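Local coordinates for imelysin-like protein (PDB 3PF0), which is of unknown function but belongs to the imelysin-like M75 peptidase family and is classed as a putative metalloendopeptidase, at residues S74-L77 / H78-Q82; N244-E247 / Q248-L252; R342-S346 / Q347-T351. All coordinates share one frame; numbering follows the deposited sequence. Where two conformers were deposited one is given.

Interaction 1: residues S74-L77 / H78-Q82; sequences SDLL and HDLAQ
Leu76 and Leu80 touch one turn apart on helix 48-84, the long helix that ends just before Cys85. Different first torsions bring them together. With CG of Leu76 trans to the backbone N (chi1 179°), its isobutyl group runs forward along the helix, while in Leu80 CG swings to the side of the backbone N (chi1 -79°) and leans back to meet it. The two chains cross at a slant, and CD1 of Leu76 comes to 3.9 Å from CG of Leu80, with CD1 of Leu80 at 4.1 Å from the same Leu76 CD1. CG of Leu80 also lies beside the carbonyl of Leu76, 3.5 Å from its O.

The backbone underneath is regular alpha-helix. Four successive i to i+4 bonds run through it, from Ser74 O receiving His78 N at 2.9 Å to Leu77 O receiving Ala81 N at 3.0 Å. Helix 92-112 covers the leucines, where Leu76 meets Gln101, Leu80 meets Leu98 and Leu77 meets Leu105; helix 183-214 lies against Ser74 and His78. A disulfide from Cys85 to Cys186 joins the C-terminal end of this helix to helix 183-214. Residue types follow this partition. Toward helix 183-214 stand small or polar groups able to bond to its backbone: in the conformer given, the hydroxyl of Ser74 bonds to Ser193 O, and ND1 of His78 bonds to Met190 O. Each acid has a lysine partner, Lys201 for Asp75 OD1 and Lys83 for Asp79 OD2.

Interaction 2: residues N244-E247 / Q248-L252; sequences NAIE and QPLGL
Leu252 and Glu247 are joined by a nearly straight hydrogen bond at this helix end: the N-H of Leu252 reaches back to Glu247 O at 3.1 Å, with an angle of 170° and lying in the carbonyl plane. With a weak bond from Gly251 N to Gln248 O, it closes helix 225-250 in a Schellman motif. Gly251 is the residue that leaves the helical path, with phi at 53°, a conformation that costs a residue without a side chain little. Ahead of the motif, a separate weak bond, 3.3 Å long, runs from Leu250 N to Ile246 O.

Pro249 probably accounts for the irregular last turn. It has no N-H to give to the preceding turn, and its ring needs room: CG lies 3.1 Å from Asn244 O and 3.4 Å from Ala245 O. The turn at 244-247 is pi-type, consistent with making room for the ring, and the helix is kinked at the proline.

The apolar contacts gather on one branch, CG2 of Ile246. Leu250 and Leu252 both lie alongside it, pointing the same way, with CD1 of Leu252 at 4.0 Å and CD1 of Leu250 at 4.1 Å. Leu252 continues onto Gln331 and Tyr334 of helix 327-351, while Ile246 meets Ile272 of helix 268-283.

Polar amides suit the partly exposed flank, where the side chains of Asn244 and Gln248 lie side by side, pointing the same way, with their amide planes 59° apart.

Interaction 3: residues R342-S346 / Q347-T351; sequences RLIKS and QLIPT
Ile349 leans back over the preceding turn onto Ile344. Its CB lies 3.5 Å from Ile344 O. With CG1 set beside the backbone N (chi1 -79°), the longer branch turns toward that earlier turn, and CG1 remains close to the same carbonyl, 3.6 Å from Ile344 O. At the tip, CD1 passes beyond the oxygen and meets CG2 of Ile344 at 4.1 Å, two aliphatic branches crossing at an angle. CD2 of Leu348 approaches this CG2 from its own position alongside. Beta-branched isoleucines and a leucine suit this face, which is covered by Leu235, Val238 and Phe231 of helix 225-250, by Met283 of helix 268-283 and by Val356.

The spacing of five residues between Ile344 and Ile349 reflects wide, pi-type turns. Ile349 N bonds to Ile344 O and Leu348 N to Leu343 O, each at 2.9 Å; Leu343 O also takes Gln347 N, which arrives from above the carbonyl plane. Pro350 follows, its CG pressed to 3.2 Å from Ser346 O. One turn earlier, the hydroxyl of Ser346 reaches back to Arg342 O at 2.7 Å, a hydrogen bond that shares its acceptor with Ser346 N. The backbone N-H groups from Ser346 through Ile349 thus each find a carbonyl, so the bulge ahead of the proline is made by doubling up on acceptors and shifting partners rather than by sacrificing donors.

Interactions 2 and 3 belong to one antiparallel helix pair, 225-250 with 327-351. Interaction 2 ends the first helix beside Gln330 and Tyr334, near the start of the second, whereas 342-351 packs further back along the first, where Glu239 pairs with Lys345. Their centres lie 24 Å apart, and their nearest atoms about 11 Å. Both have a proline within a helix, preceded by widened turns; interaction 1 has regular turns instead. It packs against helices 92-112 and 183-214, its centre 32 Å from that of interaction 2 and 41 Å from that of interaction 3, which is on the opposite side of the chain's centre.

Interaction 1: residues S74-L77 / H78-Q82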
# COMPACT_ATOMS: atom_id res chain seq x y z
N SER A 74 -10.66 -5.55 6.22
CA SER A 74 -11.34 -6.38 5.22
C SER A 74 -12.47 -7.15 5.90
O SER A 74 -13.55 -7.29 5.33
CB SER A 74 -10.35 -7.33 4.54
OG SER A 74 -10.91 -7.90 3.37
N ASP A 75 -12.21 -7.64 7.14
CA ASP A 75 -13.21 -8.35 7.96
C ASP A 75 -14.36 -7.40 8.31
O ASP A 75 -15.52 -7.80 8.24
CB ASP A 75 -12.60 -8.90 9.26
CG ASP A 75 -11.74 -10.15 9.12
OD1 ASP A 75 -11.65 -10.68 7.99
OD2 ASP A 75 -11.14 -10.56 10.13
N LEU A 76 -14.04 -6.15 8.71
CA LEU A 76 -15.10 -5.18 9.04
C LEU A 76 -15.92 -4.84 7.78
O LEU A 76 -17.15 -4.72 7.89
CB LEU A 76 -14.57 -3.91 9.73
CG LEU A 76 -15.65 -2.81 10.09
CD1 LEU A 76 -16.83 -3.37 10.91
CD2 LEU A 76 -15.02 -1.63 10.78
N LEU A 77 -15.27 -4.74 6.60
CA LEU A 77 -15.99 -4.47 5.35
C LEU A 77 -16.93 -5.62 5.05
O LEU A 77 -18.10 -5.38 4.75
CB LEU A 77 -15.03 -4.21 4.16
CG LEU A 77 -15.70 -3.87 2.79
CD1 LEU A 77 -16.57 -2.59 2.87
CD2 LEU A 77 -14.67 -3.75 1.68
N HIS A 78 -16.43 -6.89 5.16
CA HIS A 78 -17.23 -8.08 4.92
C HIS A 78 -18.44 -8.13 5.88
O HIS A 78 -19.57 -8.34 5.43
CB HIS A 78 -16.40 -9.39 5.06
CG HIS A 78 -17.27 -10.60 4.93
ND1 HIS A 78 -17.62 -11.11 3.68
CD2 HIS A 78 -17.96 -11.27 5.88
CE1 HIS A 78 -18.47 -12.10 3.92
NE2 HIS A 78 -18.70 -12.24 5.23
N ASP A 79 -18.20 -7.95 7.17
CA ASP A 79 -19.25 -8.04 8.19
C ASP A 79 -20.33 -6.97 7.98
O ASP A 79 -21.52 -7.31 8.11
CB ASP A 79 -18.67 -7.96 9.59
CG ASP A 79 -19.64 -8.50 10.62
OD1 ASP A 79 -19.79 -9.73 10.70
OD2 ASP A 79 -20.32 -7.69 11.26
N LEU A 80 -19.94 -5.73 7.61
CA LEU A 80 -20.90 -4.66 7.35
C LEU A 80 -21.75 -4.97 6.13
O LEU A 80 -22.97 -4.80 6.19
CB LEU A 80 -20.21 -3.29 7.19
CG LEU A 80 -19.82 -2.61 8.49
CD1 LEU A 80 -19.08 -1.32 8.22
CD2 LEU A 80 -21.03 -2.35 9.38
N ALA A 81 -21.11 -5.49 5.04
CA ALA A 81 -21.79 -5.91 3.81
C ALA A 81 -22.74 -7.07 4.10
O ALA A 81 -23.89 -7.03 3.66
CB ALA A 81 -20.76 -6.32 2.75
N GLN A 82 -22.31 -8.06 4.89
CA GLN A 82 -23.15 -9.20 5.27
C GLN A 82 -24.41 -8.70 6.03
O GLN A 82 -25.50 -9.22 5.81
CB GLN A 82 -22.34 -10.20 6.12
CG GLN A 82 -23.14 -11.38 6.65
CD GLN A 82 -22.26 -12.35 7.40
OE1 GLN A 82 -22.12 -12.28 8.63
NE2 GLN A 82 -21.64 -13.27 6.67

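Interaction 2: residues N244-E247 / Q248-L252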
# COMPACT_ATOMS: atom_id res chain seq x y z
N ASN A 244 4.17 5.49 -11.12
CA ASN A 244 2.91 4.85 -11.50
C ASN A 244 1.69 5.57 -10.99
O ASN A 244 0.67 5.55 -11.68
CB ASN A 244 2.86 3.38 -11.06
CG ASN A 244 3.95 2.51 -11.65
OD1 ASN A 244 4.51 2.81 -12.72
ND2 ASN A 244 4.25 1.42 -10.98
N ALA A 245 1.75 6.17 -9.79
CA ALA A 245 0.58 6.84 -9.23
C ALA A 245 0.53 8.35 -9.52
O ALA A 245 -0.57 8.90 -9.56
CB ALA A 245 0.51 6.60 -7.73
N ILE A 246 1.68 9.03 -9.71
CA ILE A 246 1.68 10.49 -9.88
C ILE A 246 2.07 10.93 -11.31
O ILE A 246 1.23 11.50 -11.99
CB ILE A 246 2.55 11.20 -8.79
CG1 ILE A 246 2.05 10.87 -7.34
CG2 ILE A 246 2.67 12.73 -9.01
CD1 ILE A 246 0.60 11.34 -6.95
N GLU A 247 3.33 10.72 -11.73
CA GLU A 247 3.86 11.17 -13.02
C GLU A 247 3.04 10.66 -14.21
O GLU A 247 2.59 11.47 -15.02
CB GLU A 247 5.33 10.76 -13.19
CG GLU A 247 5.96 11.24 -14.48
CD GLU A 247 7.41 10.84 -14.68
OE1 GLU A 247 7.71 9.63 -14.56
OE2 GLU A 247 8.24 11.73 -14.96
N GLN A 248 2.86 9.33 -14.31
CA GLN A 248 2.17 8.70 -15.44
C GLN A 248 0.67 9.04 -15.51
O GLN A 248 0.25 9.46 -16.58
CB GLN A 248 2.38 7.17 -15.44
CG GLN A 248 3.73 6.74 -16.02
CD GLN A 248 4.14 5.36 -15.55
OE1 GLN A 248 3.33 4.43 -15.43
NE2 GLN A 248 5.43 5.19 -15.28
N PRO A 249 -0.18 8.89 -14.46
CA PRO A 249 -1.61 9.18 -14.64
C PRO A 249 -1.96 10.65 -14.85
O PRO A 249 -2.99 10.95 -15.46
CB PRO A 249 -2.24 8.70 -13.33
CG PRO A 249 -1.24 7.82 -12.72
CD PRO A 249 0.07 8.38 -13.10
N LEU A 250 -1.11 11.57 -14.35
CA LEU A 250 -1.35 13.00 -14.47
C LEU A 250 -0.65 13.60 -15.70
O LEU A 250 -0.83 14.79 -15.99
CB LEU A 250 -0.93 13.73 -13.18
CG LEU A 250 -1.57 13.22 -11.87
CD1 LEU A 250 -0.92 13.86 -10.66
CD2 LEU A 250 -3.08 13.42 -11.86
N GLY A 251 0.10 12.77 -16.43
CA GLY A 251 0.84 13.14 -17.63
C GLY A 251 1.75 14.33 -17.43
O GLY A 251 1.58 15.37 -18.09
N LEU A 252 2.71 14.21 -16.50
CA LEU A 252 3.64 15.29 -16.17
C LEU A 252 4.88 15.28 -17.07
O LEU A 252 5.46 16.35 -17.30
CB LEU A 252 4.07 15.20 -14.69
CG LEU A 252 2.96 15.18 -13.62
CD1 LEU A 252 3.54 14.96 -12.26
CD2 LEU A 252 2.13 16.47 -13.61

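Interaction 3: residues R342-S346 / Q347-T351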
# COMPACT_ATOMS: atom_id res chain seq x y z
N ARG A 342 15.70 10.74 -3.91
CA ARG A 342 17.07 11.25 -3.99
C ARG A 342 17.78 11.07 -2.65
O ARG A 342 18.88 10.51 -2.61
CB ARG A 342 17.07 12.73 -4.41
CG ARG A 342 18.46 13.31 -4.69
CD ARG A 342 18.45 14.82 -4.87
NE ARG A 342 18.05 15.53 -3.65
CZ ARG A 342 18.87 15.82 -2.64
NH1 ARG A 342 20.15 15.45 -2.68
NH2 ARG A 342 18.41 16.46 -1.57
N LEU A 343 17.13 11.51 -1.56
CA LEU A 343 17.66 11.41 -0.21
C LEU A 343 17.85 9.95 0.22
O LEU A 343 18.83 9.66 0.90
CB LEU A 343 16.76 12.15 0.80
CG LEU A 343 16.78 13.69 0.75
CD1 LEU A 343 15.68 14.26 1.60
CD2 LEU A 343 18.12 14.26 1.21
N ILE A 344 16.94 9.04 -0.18
CA ILE A 344 17.06 7.62 0.19
C ILE A 344 18.26 6.97 -0.53
O ILE A 344 19.09 6.33 0.12
CB ILE A 344 15.73 6.84 -0.03
CG1 ILE A 344 14.61 7.38 0.88
CG2 ILE A 344 15.94 5.32 0.21
CD1 ILE A 344 13.17 6.86 0.57
N LYS A 345 18.37 7.17 -1.85
CA LYS A 345 19.42 6.60 -2.69
C LYS A 345 20.82 7.16 -2.43
O LYS A 345 21.79 6.40 -2.46
CB LYS A 345 19.07 6.81 -4.18
CG LYS A 345 18.00 5.87 -4.72
CD LYS A 345 17.18 6.52 -5.83
CE LYS A 345 17.71 6.25 -7.21
NZ LYS A 345 16.85 6.89 -8.24
N SER A 346 20.94 8.49 -2.23
CA SER A 346 22.25 9.14 -2.12
C SER A 346 22.71 9.45 -0.69
O SER A 346 23.91 9.70 -0.52
CB SER A 346 22.27 10.43 -2.93
OG SER A 346 21.41 11.42 -2.39
N GLN A 347 21.80 9.47 0.31
CA GLN A 347 22.18 9.77 1.69
C GLN A 347 21.86 8.62 2.64
O GLN A 347 22.73 8.22 3.41
CB GLN A 347 21.52 11.07 2.18
CG GLN A 347 22.20 12.35 1.70
CD GLN A 347 21.62 13.61 2.29
OE1 GLN A 347 21.11 13.64 3.42
NE2 GLN A 347 21.72 14.71 1.56
N LEU A 348 20.62 8.09 2.61
CA LEU A 348 20.22 7.02 3.53
C LEU A 348 20.92 5.66 3.27
O LEU A 348 21.51 5.11 4.20
CB LEU A 348 18.69 6.83 3.55
CG LEU A 348 18.13 5.80 4.56
CD1 LEU A 348 18.31 6.27 6.00
CD2 LEU A 348 16.69 5.48 4.27
N ILE A 349 20.82 5.11 2.05
CA ILE A 349 21.39 3.80 1.67
C ILE A 349 22.94 3.79 1.84
O ILE A 349 23.42 2.85 2.49
CB ILE A 349 20.90 3.37 0.25
CG1 ILE A 349 19.46 2.79 0.34
CG2 ILE A 349 21.85 2.37 -0.41
CD1 ILE A 349 18.70 2.57 -0.99
N PRO A 350 23.75 4.78 1.37
CA PRO A 350 25.21 4.69 1.59
C PRO A 350 25.64 4.84 3.06
O PRO A 350 26.67 4.27 3.44
CB PRO A 350 25.78 5.83 0.74
CG PRO A 350 24.67 6.78 0.60
CD PRO A 350 23.42 5.98 0.56
N THR A 351 24.86 5.59 3.89
CA THR A 351 25.13 5.78 5.32
C THR A 351 24.94 4.44 6.04
O THR A 351 25.74 4.09 6.89
CB THR A 351 24.26 6.89 5.91
OG1 THR A 351 24.60 8.13 5.28
CG2 THR A 351 24.41 7.04 7.41